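Local structure of VP24 (White spot syndrome virus, 5HLJ) at residues T106-S111 with S165-P170; E17-N22 with R44-V49; K89-Y94 with A149-D154; T24-A29 with N159-L164. The protein forms part of the viral envelope as one of its major structural proteins, and assembles into a trimer whose precise role in infection is not settled. All blocks are in the same frame, centred on the assembly; numbering follows the deposited sequence.

Contact 1 (T106-S111 with S165-P170); sequences TVDSVS and SMRFSP
R167, S169 and S165 meet D108, S109 and S111 across an antiparallel strand pair whose axes run 169° apart, interrupted by a beta bulge. The evidence for the bulge is the register: V107 faces F168 and V110 faces M166, so D108 and S109 together stand opposite the single residue R167. D108 N gives its hydrogen to R167 O at 2.9 Å, whereas the pairing of S109 with R167 is loose. A helix-like psi of -41° at D108 makes the kink and turns its side chain toward the partner strand.

R167 extends from CG to NE past this carboxylate, with D108 OD2 near the guanidinium plane, but NE to D108 OD2 is 3.7 Å, a long salt bridge. D108 OD1 makes a weak hydrogen bond with N22 of the second subunit, which places the bulge at the trimer interface. S165 packs CB against S111 OG at 3.5 Å, and its hydroxyl bonds to N22 of its own chain.

On the other face V107 CG2 touches F168 CE1 at 3.8 Å; F168 and M166 also reach I68 and L70 on strand 68-72. S169 holds OG between its backbone N and carbonyl carbon (chi1 59°), from where it donates to the syn side of D108 OD2, 2.5 Å from OG and somewhat out of the carboxylate plane.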
# COMPACT_ATOMS: atom_id res chain seq x y z
N THR A 106 4.29 -15.84 -2.67
CA THR A 106 4.32 -15.06 -1.44
C THR A 106 3.22 -14.00 -1.49
O THR A 106 3.06 -13.28 -2.49
CB THR A 106 5.70 -14.39 -1.18
OG1 THR A 106 6.73 -15.39 -1.13
CG2 THR A 106 5.70 -13.63 0.17
N VAL A 107 2.43 -13.91 -0.42
CA VAL A 107 1.55 -12.77 -0.26
C VAL A 107 2.35 -11.69 0.49
O VAL A 107 2.65 -11.84 1.66
CB VAL A 107 0.25 -13.13 0.49
CG1 VAL A 107 -0.70 -11.94 0.53
CG2 VAL A 107 -0.42 -14.31 -0.20
N ASP A 108 2.72 -10.64 -0.24
CA ASP A 108 3.66 -9.61 0.23
C ASP A 108 3.05 -8.62 1.18
O ASP A 108 3.69 -8.20 2.15
CB ASP A 108 4.22 -8.83 -0.95
CG ASP A 108 5.19 -9.61 -1.75
OD1 ASP A 108 6.12 -10.20 -1.15
OD2 ASP A 108 5.01 -9.65 -2.99
N SER A 109 1.82 -8.21 0.88
CA SER A 109 1.19 -7.14 1.62
C SER A 109 -0.28 -7.15 1.39
O SER A 109 -0.78 -7.75 0.44
CB SER A 109 1.78 -5.78 1.21
OG SER A 109 1.71 -5.60 -0.19
N VAL A 110 -1.01 -6.51 2.29
CA VAL A 110 -2.43 -6.34 2.08
C VAL A 110 -2.81 -4.91 2.40
O VAL A 110 -2.10 -4.22 3.13
CB VAL A 110 -3.28 -7.30 2.96
CG1 VAL A 110 -2.80 -8.73 2.82
CG2 VAL A 110 -3.26 -6.87 4.39
N SER A 111 -3.93 -4.45 1.85
CA SER A 111 -4.49 -3.19 2.28
C SER A 111 -6.00 -3.29 2.20
O SER A 111 -6.54 -4.17 1.53
CB SER A 111 -3.95 -2.02 1.44
OG SER A 111 -4.11 -2.25 0.06
N SER A 165 -7.14 -5.65 -0.85
CA SER A 165 -6.09 -5.78 -1.84
C SER A 165 -4.96 -6.66 -1.33
O SER A 165 -4.41 -6.40 -0.26
CB SER A 165 -5.53 -4.41 -2.23
OG SER A 165 -6.38 -3.74 -3.13
N MET A 166 -4.63 -7.69 -2.09
CA MET A 166 -3.47 -8.52 -1.75
C MET A 166 -2.46 -8.49 -2.88
O MET A 166 -2.83 -8.60 -4.04
CB MET A 166 -3.89 -9.97 -1.47
CG MET A 166 -4.92 -10.13 -0.38
SD MET A 166 -5.23 -11.86 0.06
CE MET A 166 -6.11 -12.45 -1.39
N ARG A 167 -1.18 -8.36 -2.55
CA ARG A 167 -0.17 -8.49 -3.58
C ARG A 167 0.44 -9.88 -3.57
O ARG A 167 0.96 -10.34 -2.56
CB ARG A 167 0.93 -7.43 -3.41
CG ARG A 167 2.00 -7.55 -4.51
CD ARG A 167 3.03 -6.43 -4.47
NE ARG A 167 4.27 -6.79 -5.17
CZ ARG A 167 4.87 -6.02 -6.07
NH1 ARG A 167 4.35 -4.83 -6.41
NH2 ARG A 167 6.01 -6.42 -6.65
N PHE A 168 0.35 -10.55 -4.72
CA PHE A 168 0.98 -11.85 -4.94
C PHE A 168 2.31 -11.69 -5.66
O PHE A 168 2.42 -10.90 -6.60
CB PHE A 168 0.08 -12.78 -5.77
CG PHE A 168 -1.12 -13.31 -5.04
CD1 PHE A 168 -1.48 -12.82 -3.80
CD2 PHE A 168 -1.89 -14.31 -5.62
CE1 PHE A 168 -2.62 -13.31 -3.14
CE2 PHE A 168 -3.01 -14.82 -4.97
CZ PHE A 168 -3.37 -14.32 -3.72
N SER A 169 3.32 -12.46 -5.25
CA SER A 169 4.56 -12.50 -6.01
C SER A 169 5.13 -13.92 -6.04
O SER A 169 4.82 -14.73 -5.18
CB SER A 169 5.57 -11.49 -5.44
OG SER A 169 5.85 -11.76 -4.08
N PRO A 170 5.96 -14.22 -7.05
CA PRO A 170 6.48 -15.59 -7.18
C PRO A 170 7.52 -15.92 -6.13
O PRO A 170 8.28 -15.04 -5.72
CB PRO A 170 7.13 -15.59 -8.57
CG PRO A 170 6.63 -14.35 -9.25
CD PRO A 170 6.38 -13.37 -8.17

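Contact 2 (E17-N22 with R44-V49); sequences ESEIIN and RNYGKV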
# COMPACT_ATOMS: atom_id res chain seq x y z
N GLU A 17 5.67 -12.74 -12.54
CA GLU A 17 5.53 -11.36 -12.08
C GLU A 17 4.54 -11.21 -10.92
O GLU A 17 3.66 -12.04 -10.74
CB GLU A 17 5.06 -10.44 -13.21
CG GLU A 17 6.18 -9.78 -13.98
CD GLU A 17 6.07 -10.04 -15.46
OE1 GLU A 17 7.04 -9.76 -16.19
OE2 GLU A 17 5.00 -10.52 -15.92
N SER A 18 4.69 -10.12 -10.18
CA SER A 18 3.77 -9.77 -9.11
C SER A 18 2.44 -9.28 -9.65
O SER A 18 2.38 -8.76 -10.75
CB SER A 18 4.37 -8.68 -8.23
OG SER A 18 5.60 -9.12 -7.69
N GLU A 19 1.39 -9.45 -8.87
CA GLU A 19 0.09 -8.96 -9.26
C GLU A 19 -0.75 -8.66 -8.02
O GLU A 19 -0.58 -9.27 -6.97
CB GLU A 19 -0.60 -9.99 -10.16
CG GLU A 19 -1.91 -9.53 -10.75
CD GLU A 19 -2.46 -10.49 -11.79
OE1 GLU A 19 -1.77 -11.48 -12.13
OE2 GLU A 19 -3.58 -10.23 -12.28
N ILE A 20 -1.64 -7.67 -8.14
CA ILE A 20 -2.58 -7.34 -7.10
C ILE A 20 -3.90 -8.08 -7.31
O ILE A 20 -4.43 -8.10 -8.42
CB ILE A 20 -2.85 -5.84 -7.04
CG1 ILE A 20 -1.58 -5.08 -6.65
CG2 ILE A 20 -3.90 -5.52 -6.03
CD1 ILE A 20 -1.20 -5.26 -5.22
N ILE A 21 -4.40 -8.69 -6.25
CA ILE A 21 -5.66 -9.43 -6.22
C ILE A 21 -6.68 -8.60 -5.45
O ILE A 21 -6.48 -8.34 -4.27
CB ILE A 21 -5.49 -10.82 -5.53
CG1 ILE A 21 -4.33 -11.61 -6.16
CG2 ILE A 21 -6.76 -11.63 -5.55
CD1 ILE A 21 -4.41 -11.72 -7.66
N ASN A 22 -7.74 -8.14 -6.10
CA ASN A 22 -8.74 -7.32 -5.41
C ASN A 22 -10.00 -8.13 -5.13
O ASN A 22 -10.68 -8.58 -6.05
CB ASN A 22 -9.08 -6.07 -6.22
CG ASN A 22 -7.89 -5.12 -6.38
OD1 ASN A 22 -7.43 -4.52 -5.41
ND2 ASN A 22 -7.39 -4.97 -7.61
N ARG A 44 -3.88 -12.27 -14.55
CA ARG A 44 -3.01 -12.42 -15.71
C ARG A 44 -1.88 -13.41 -15.44
O ARG A 44 -1.44 -14.10 -16.35
CB ARG A 44 -2.43 -11.07 -16.16
CG ARG A 44 -3.31 -9.85 -15.90
CD ARG A 44 -2.74 -8.56 -16.54
NE ARG A 44 -1.27 -8.59 -16.69
CZ ARG A 44 -0.40 -8.20 -15.75
NH1 ARG A 44 -0.83 -7.75 -14.56
NH2 ARG A 44 0.91 -8.26 -16.00
N ASN A 45 -1.40 -13.50 -14.21
CA ASN A 45 -0.21 -14.31 -13.93
C ASN A 45 -0.46 -15.49 -13.00
O ASN A 45 0.42 -16.33 -12.85
CB ASN A 45 0.90 -13.43 -13.35
CG ASN A 45 1.28 -12.27 -14.26
OD1 ASN A 45 1.24 -11.11 -13.86
ND2 ASN A 45 1.65 -12.59 -15.49
N TYR A 46 -1.63 -15.56 -12.37
CA TYR A 46 -1.85 -16.56 -11.34
C TYR A 46 -3.03 -17.47 -11.64
O TYR A 46 -3.55 -18.14 -10.75
CB TYR A 46 -2.00 -15.88 -9.97
CG TYR A 46 -0.70 -15.25 -9.57
CD1 TYR A 46 0.26 -15.99 -8.89
CD2 TYR A 46 -0.38 -13.96 -9.96
CE1 TYR A 46 1.48 -15.44 -8.56
CE2 TYR A 46 0.84 -13.40 -9.64
CZ TYR A 46 1.77 -14.14 -8.95
OH TYR A 46 2.98 -13.58 -8.63
N GLY A 47 -3.45 -17.51 -12.90
CA GLY A 47 -4.57 -18.34 -13.29
C GLY A 47 -5.86 -17.80 -12.72
O GLY A 47 -6.00 -16.58 -12.51
N LYS A 48 -6.82 -18.70 -12.45
CA LYS A 48 -8.12 -18.30 -11.94
C LYS A 48 -8.15 -18.33 -10.42
O LYS A 48 -7.77 -19.33 -9.79
CB LYS A 48 -9.24 -19.19 -12.51
CG LYS A 48 -10.66 -18.65 -12.20
CD LYS A 48 -11.76 -19.72 -12.28
CE LYS A 48 -12.49 -19.72 -13.62
NZ LYS A 48 -13.59 -18.68 -13.74
N VAL A 49 -8.59 -17.24 -9.81
CA VAL A 49 -8.77 -17.23 -8.38
C VAL A 49 -10.21 -17.59 -8.08
O VAL A 49 -11.13 -17.00 -8.62
CB VAL A 49 -8.37 -15.88 -7.77
CG1 VAL A 49 -8.86 -15.77 -6.35
CG2 VAL A 49 -6.86 -15.73 -7.83
O HOH W 1 -3.14 -7.54 -13.48
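The E19 carboxylate receives two successive backbone N-H groups of the turn beginning at R44. N45 N lies 2.9 Å from E19 OE1 and R44 N lies 3.1 Å from E19 OE2, each on the syn lone pair of its oxygen; the second bond is the straighter, at 169°. R44 N also makes a weak bond to OE1. With CG anti to the backbone N (chi1 -174°) and an extended chain beyond it, E19 can reach the turn. A water links E19 OE2 to R44 NH1, which would otherwise interact through charge alone, since OE2 lies well out of the guanidinium plane.

A separate polar tie is Y46 OH to E17 O at 2.7 Å, the hydroxyl donating from above the carbonyl plane. Packing follows: E19 CB rests 3.7 Å from Y46 CE2, and E19 OE1 stands at the ring edge, 3.6 Å from CD2. Farther out, P170 and I68 also touch the Y46 side chain, while R44 packs on V16 of the third subunit.

Strands 19-28, 33-42 and 48-51 are consecutive antiparallel neighbours, so the arrangement is that of a beta-meander in which a residue of the first strand holds the hairpin turn between the next two.

Contact 3 (K89-Y94 with A149-D154); sequences KELELY and ATFDED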
# COMPACT_ATOMS: atom_id res chain seq x y z
N LYS A 89 -14.49 -4.96 17.63
CA LYS A 89 -13.50 -4.00 17.13
C LYS A 89 -12.27 -4.70 16.59
O LYS A 89 -11.60 -4.20 15.67
CB LYS A 89 -13.08 -3.02 18.23
CG LYS A 89 -14.21 -2.19 18.72
CD LYS A 89 -13.81 -1.25 19.82
CE LYS A 89 -15.07 -0.62 20.40
NZ LYS A 89 -14.81 0.60 21.20
N GLU A 90 -11.96 -5.85 17.16
CA GLU A 90 -10.78 -6.61 16.79
C GLU A 90 -11.18 -7.79 15.93
O GLU A 90 -11.86 -8.70 16.40
CB GLU A 90 -10.02 -7.06 18.04
CG GLU A 90 -9.72 -5.90 18.98
CD GLU A 90 -8.88 -6.30 20.19
OE1 GLU A 90 -8.87 -7.50 20.58
OE2 GLU A 90 -8.21 -5.40 20.75
N LEU A 91 -10.76 -7.77 14.67
CA LEU A 91 -11.23 -8.75 13.68
C LEU A 91 -10.08 -9.49 13.03
O LEU A 91 -8.98 -8.96 12.88
CB LEU A 91 -12.06 -8.07 12.59
CG LEU A 91 -13.58 -8.02 12.76
CD1 LEU A 91 -13.97 -7.37 14.08
CD2 LEU A 91 -14.23 -7.26 11.59
N GLU A 92 -10.34 -10.73 12.64
CA GLU A 92 -9.31 -11.52 12.00
C GLU A 92 -9.85 -12.19 10.74
O GLU A 92 -10.98 -12.66 10.71
CB GLU A 92 -8.76 -12.55 12.98
CG GLU A 92 -7.61 -13.41 12.44
CD GLU A 92 -7.08 -14.41 13.47
OE1 GLU A 92 -7.53 -14.39 14.64
OE2 GLU A 92 -6.22 -15.24 13.10
N LEU A 93 -9.07 -12.16 9.67
CA LEU A 93 -9.33 -13.03 8.54
C LEU A 93 -8.56 -14.33 8.78
O LEU A 93 -7.33 -14.31 8.91
CB LEU A 93 -8.91 -12.39 7.21
CG LEU A 93 -8.97 -13.39 6.05
CD1 LEU A 93 -10.44 -13.68 5.65
CD2 LEU A 93 -8.13 -12.95 4.86
N TYR A 94 -9.26 -15.45 8.89
CA TYR A 94 -8.60 -16.74 9.01
C TYR A 94 -8.96 -17.54 7.77
O TYR A 94 -10.06 -18.10 7.66
CB TYR A 94 -9.03 -17.47 10.30
CG TYR A 94 -8.21 -18.72 10.58
CD1 TYR A 94 -7.20 -18.73 11.54
CD2 TYR A 94 -8.45 -19.90 9.88
CE1 TYR A 94 -6.45 -19.88 11.78
CE2 TYR A 94 -7.71 -21.04 10.11
CZ TYR A 94 -6.71 -21.04 11.06
OH TYR A 94 -5.99 -22.21 11.25
N ALA A 149 -7.40 -6.73 11.84
CA ALA A 149 -7.70 -5.31 11.82
C ALA A 149 -8.33 -4.96 13.14
O ALA A 149 -9.24 -5.64 13.60
CB ALA A 149 -8.64 -4.96 10.65
N THR A 150 -7.84 -3.90 13.76
CA THR A 150 -8.41 -3.42 14.99
C THR A 150 -9.00 -2.04 14.76
O THR A 150 -8.28 -1.07 14.51
CB THR A 150 -7.36 -3.40 16.13
OG1 THR A 150 -7.07 -4.75 16.50
CG2 THR A 150 -7.89 -2.66 17.37
N PHE A 151 -10.32 -1.96 14.86
CA PHE A 151 -11.06 -0.72 14.61
C PHE A 151 -11.27 0.14 15.86
O PHE A 151 -11.21 -0.36 16.98
CB PHE A 151 -12.42 -1.05 13.98
CG PHE A 151 -12.33 -1.73 12.65
CD1 PHE A 151 -12.31 -0.99 11.48
CD2 PHE A 151 -12.25 -3.12 12.57
CE1 PHE A 151 -12.21 -1.63 10.24
CE2 PHE A 151 -12.17 -3.76 11.34
CZ PHE A 151 -12.14 -3.02 10.17
N ASP A 152 -11.52 1.44 15.65
CA ASP A 152 -11.90 2.35 16.73
C ASP A 152 -13.28 1.99 17.27
O ASP A 152 -13.49 1.93 18.49
CB ASP A 152 -11.91 3.80 16.24
CG ASP A 152 -10.53 4.43 16.22
OD1 ASP A 152 -9.54 3.73 16.53
OD2 ASP A 152 -10.42 5.63 15.89
N GLU A 153 -14.21 1.73 16.34
CA GLU A 153 -15.62 1.48 16.64
C GLU A 153 -16.01 0.04 16.28
O GLU A 153 -15.46 -0.54 15.34
CB GLU A 153 -16.51 2.45 15.86
CG GLU A 153 -16.41 3.95 16.25
CD GLU A 153 -16.38 4.21 17.76
OE1 GLU A 153 -17.10 3.51 18.51
OE2 GLU A 153 -15.65 5.13 18.19
N ASP A 154 -16.98 -0.51 17.01
CA ASP A 154 -17.53 -1.84 16.74
C ASP A 154 -17.97 -2.01 15.29
O ASP A 154 -18.61 -1.12 14.72
CB ASP A 154 -18.74 -2.16 17.63
CG ASP A 154 -18.37 -2.48 19.07
OD1 ASP A 154 -17.32 -3.10 19.35
OD2 ASP A 154 -19.18 -2.12 19.95
O HOH W 2 -15.23 3.47 21.27
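K89 and F151 meet through K89 O, which accepts F151 N at 2.7 Å with an N-H...O angle of 174°. The same oxygen stands at the edge of the F151 ring, 3.3 Å from CD2 and near the ring plane. Beyond it the antiparallel ladder continues with A149 and L91 as a hydrogen-bonded pair, bonded in both directions, and E90 opposite T150 as a non-hydrogen-bonded one.

K89 has much the largest share of the buried area. Its CG is anti to the carbonyl carbon (chi1 -62°); the extended remainder runs beside F151 O, D152 O and D154 N. The D154 side chain crosses that of K89 obliquely and sets OD1 3.3 Å from K89 CG, while bonding to the backbone N of S88. At the tip, K89 NZ makes a weak bond to D152 O at 3.3 Å, and a water 2.9 Å from NZ leads on, weakly, to E153 OE1.

L91 points to the same face as A149; its side chain and that of F151 cross at about a right angle, with L91 CD2 4.1 Å from F151 CE2. The F151 ring, its plane turned steeply from the CA-CB bond (chi2 -91°), also meets the rings of Y162 and F128. E90 and T150 lie side by side pointing the same way, E90 CG 3.8 Å from T150 OG1; the E90 carboxylate bonds to N84.

The chemistry implies a division of labour: short, straight backbone bonds fix the register, whereas the lysine contributes mainly aliphatic length, its ammonium meeting a water, D152 O weakly and E87 in a long, weak ion pair.

Contact 4 (T24-A29 with N159-L164); sequences TINGVA and NRHYLL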
# COMPACT_ATOMS: atom_id res chain seq x y z
N THR A 24 -13.56 -8.77 -2.27
CA THR A 24 -14.50 -8.13 -1.37
C THR A 24 -14.66 -8.94 -0.09
O THR A 24 -14.69 -10.16 -0.13
CB THR A 24 -15.86 -7.93 -2.07
OG1 THR A 24 -15.67 -7.04 -3.18
CG2 THR A 24 -16.86 -7.31 -1.14
N ILE A 25 -14.73 -8.26 1.06
CA ILE A 25 -14.91 -8.93 2.35
C ILE A 25 -15.85 -8.16 3.27
O ILE A 25 -15.95 -6.93 3.21
CB ILE A 25 -13.58 -9.13 3.13
CG1 ILE A 25 -12.96 -7.78 3.46
CG2 ILE A 25 -12.61 -10.05 2.39
CD1 ILE A 25 -11.60 -7.87 4.13
N ASN A 26 -16.53 -8.90 4.15
CA ASN A 26 -17.38 -8.29 5.17
C ASN A 26 -16.96 -8.67 6.58
O ASN A 26 -16.56 -9.80 6.84
CB ASN A 26 -18.85 -8.68 4.96
CG ASN A 26 -19.42 -8.12 3.67
OD1 ASN A 26 -19.56 -6.91 3.52
ND2 ASN A 26 -19.77 -9.00 2.74
N GLY A 27 -17.04 -7.72 7.51
CA GLY A 27 -16.87 -8.03 8.91
C GLY A 27 -18.03 -8.86 9.45
O GLY A 27 -19.18 -8.66 9.05
N VAL A 28 -17.73 -9.79 10.35
CA VAL A 28 -18.75 -10.56 11.06
C VAL A 28 -18.58 -10.39 12.57
O VAL A 28 -17.66 -10.95 13.15
CB VAL A 28 -18.65 -12.07 10.74
CG1 VAL A 28 -19.74 -12.82 11.47
CG2 VAL A 28 -18.74 -12.31 9.25
N ALA A 29 -19.47 -9.61 13.20
CA ALA A 29 -19.41 -9.34 14.64
C ALA A 29 -19.27 -10.62 15.47
O ALA A 29 -18.34 -10.75 16.27
CB ALA A 29 -20.64 -8.54 15.10
N ASN A 159 -21.55 -0.80 8.81
CA ASN A 159 -20.19 -0.39 8.49
C ASN A 159 -19.23 -1.56 8.23
O ASN A 159 -18.02 -1.42 8.40
CB ASN A 159 -19.65 0.50 9.62
CG ASN A 159 -19.50 -0.26 10.95
OD1 ASN A 159 -19.77 -1.46 11.02
ND2 ASN A 159 -19.04 0.43 11.98
N ARG A 160 -19.76 -2.71 7.83
CA ARG A 160 -18.95 -3.93 7.77
C ARG A 160 -18.32 -4.23 6.41
O ARG A 160 -17.56 -5.19 6.28
CB ARG A 160 -19.81 -5.13 8.18
CG ARG A 160 -20.88 -5.49 7.16
CD ARG A 160 -21.73 -6.63 7.68
NE ARG A 160 -22.15 -7.53 6.61
CZ ARG A 160 -23.37 -7.59 6.11
NH1 ARG A 160 -24.33 -6.81 6.59
NH2 ARG A 160 -23.63 -8.45 5.12
N HIS A 161 -18.62 -3.44 5.39
CA HIS A 161 -18.21 -3.77 4.03
C HIS A 161 -16.81 -3.26 3.68
O HIS A 161 -16.55 -2.07 3.79
CB HIS A 161 -19.22 -3.21 3.04
CG HIS A 161 -19.10 -3.80 1.67
ND1 HIS A 161 -19.12 -5.17 1.45
CD2 HIS A 161 -18.96 -3.23 0.45
CE1 HIS A 161 -19.02 -5.40 0.16
NE2 HIS A 161 -18.91 -4.24 -0.47
N TYR A 162 -15.92 -4.17 3.27
CA TYR A 162 -14.55 -3.79 2.94
C TYR A 162 -14.05 -4.37 1.62
O TYR A 162 -14.55 -5.39 1.14
CB TYR A 162 -13.59 -4.19 4.09
CG TYR A 162 -13.72 -3.20 5.21
CD1 TYR A 162 -14.73 -3.31 6.18
CD2 TYR A 162 -12.87 -2.11 5.28
CE1 TYR A 162 -14.88 -2.35 7.19
CE2 TYR A 162 -13.00 -1.16 6.27
CZ TYR A 162 -14.00 -1.28 7.22
OH TYR A 162 -14.09 -0.31 8.19
N LEU A 163 -13.07 -3.67 1.05
CA LEU A 163 -12.39 -4.10 -0.17
C LEU A 163 -10.98 -4.48 0.20
O LEU A 163 -10.30 -3.73 0.89
CB LEU A 163 -12.39 -2.99 -1.22
CG LEU A 163 -13.76 -2.34 -1.46
CD1 LEU A 163 -13.67 -1.13 -2.40
CD2 LEU A 163 -14.69 -3.41 -2.02
N LEU A 164 -10.56 -5.66 -0.23
CA LEU A 164 -9.27 -6.20 0.17
C LEU A 164 -8.32 -6.24 -1.02
O LEU A 164 -8.64 -6.78 -2.06
CB LEU A 164 -9.46 -7.60 0.75
CG LEU A 164 -8.22 -8.46 1.03
CD1 LEU A 164 -7.38 -7.88 2.18
CD2 LEU A 164 -8.63 -9.91 1.33
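An antiparallel pairing of strand 19-28 with strand 161-170 brings I25 against Y162 and L164, and N26 against H161 and R160. I25 and Y162 form the hydrogen-bonded pair: I25 N to Y162 O is 2.9 Å at 175°, and Y162 N bonds back to I25 O. G27 N donates to R160 O at 2.9 Å.

I25 sends CG1 between its backbone N and carbonyl carbon, the crowded position (chi1 62°), where it touches Y162 CB at 3.7 Å; CD1 continues to L164 CB at 4.0 Å. L112, F36 and F147 complete this apolar side.

The face carrying N26 and H161 is mixed: a polar pair there, with L163 beside T24. H161 ND1 donates to N26 OD1 at 2.7 Å and 170°, the oxygen lying practically in the ring plane, so ND1 carries a proton and the bond favours this ring orientation. R160 lays CD 3.5 Å from G27 O, its NE edge near N26 CB.

An apolar face on which I25 and L164 meet F147 of a non-adjacent strand, backed by a mixed one, is typical of a beta-barrel or sandwich wall, consistent with the barrel of related envelope proteins of this virus.

All four contacts belong to one mixed sheet. Contacts 1 and 4 both use strand 161-170, contact 1 against 105-114 and contact 4 against 19-28, whereas contact 2 shares 19-28 with contact 4. Contact 1 is the most buried; the other three are only partly so. Contact 2 differs in kind: side-chain oxygens and a tyrosine hydroxyl bond to backbone groups, where contacts 1, 3 and 4 rest on strand-to-strand ladders. Contacts 2 and 3 lie on opposite sides of the chain's centre, about 27 Å apart between centres, while contacts 3 and 4 adjoin through F151 and Y162. N22 joins contacts 1 and 2 through S165 within the chain and, weakly, through D108 of a neighbouring subunit.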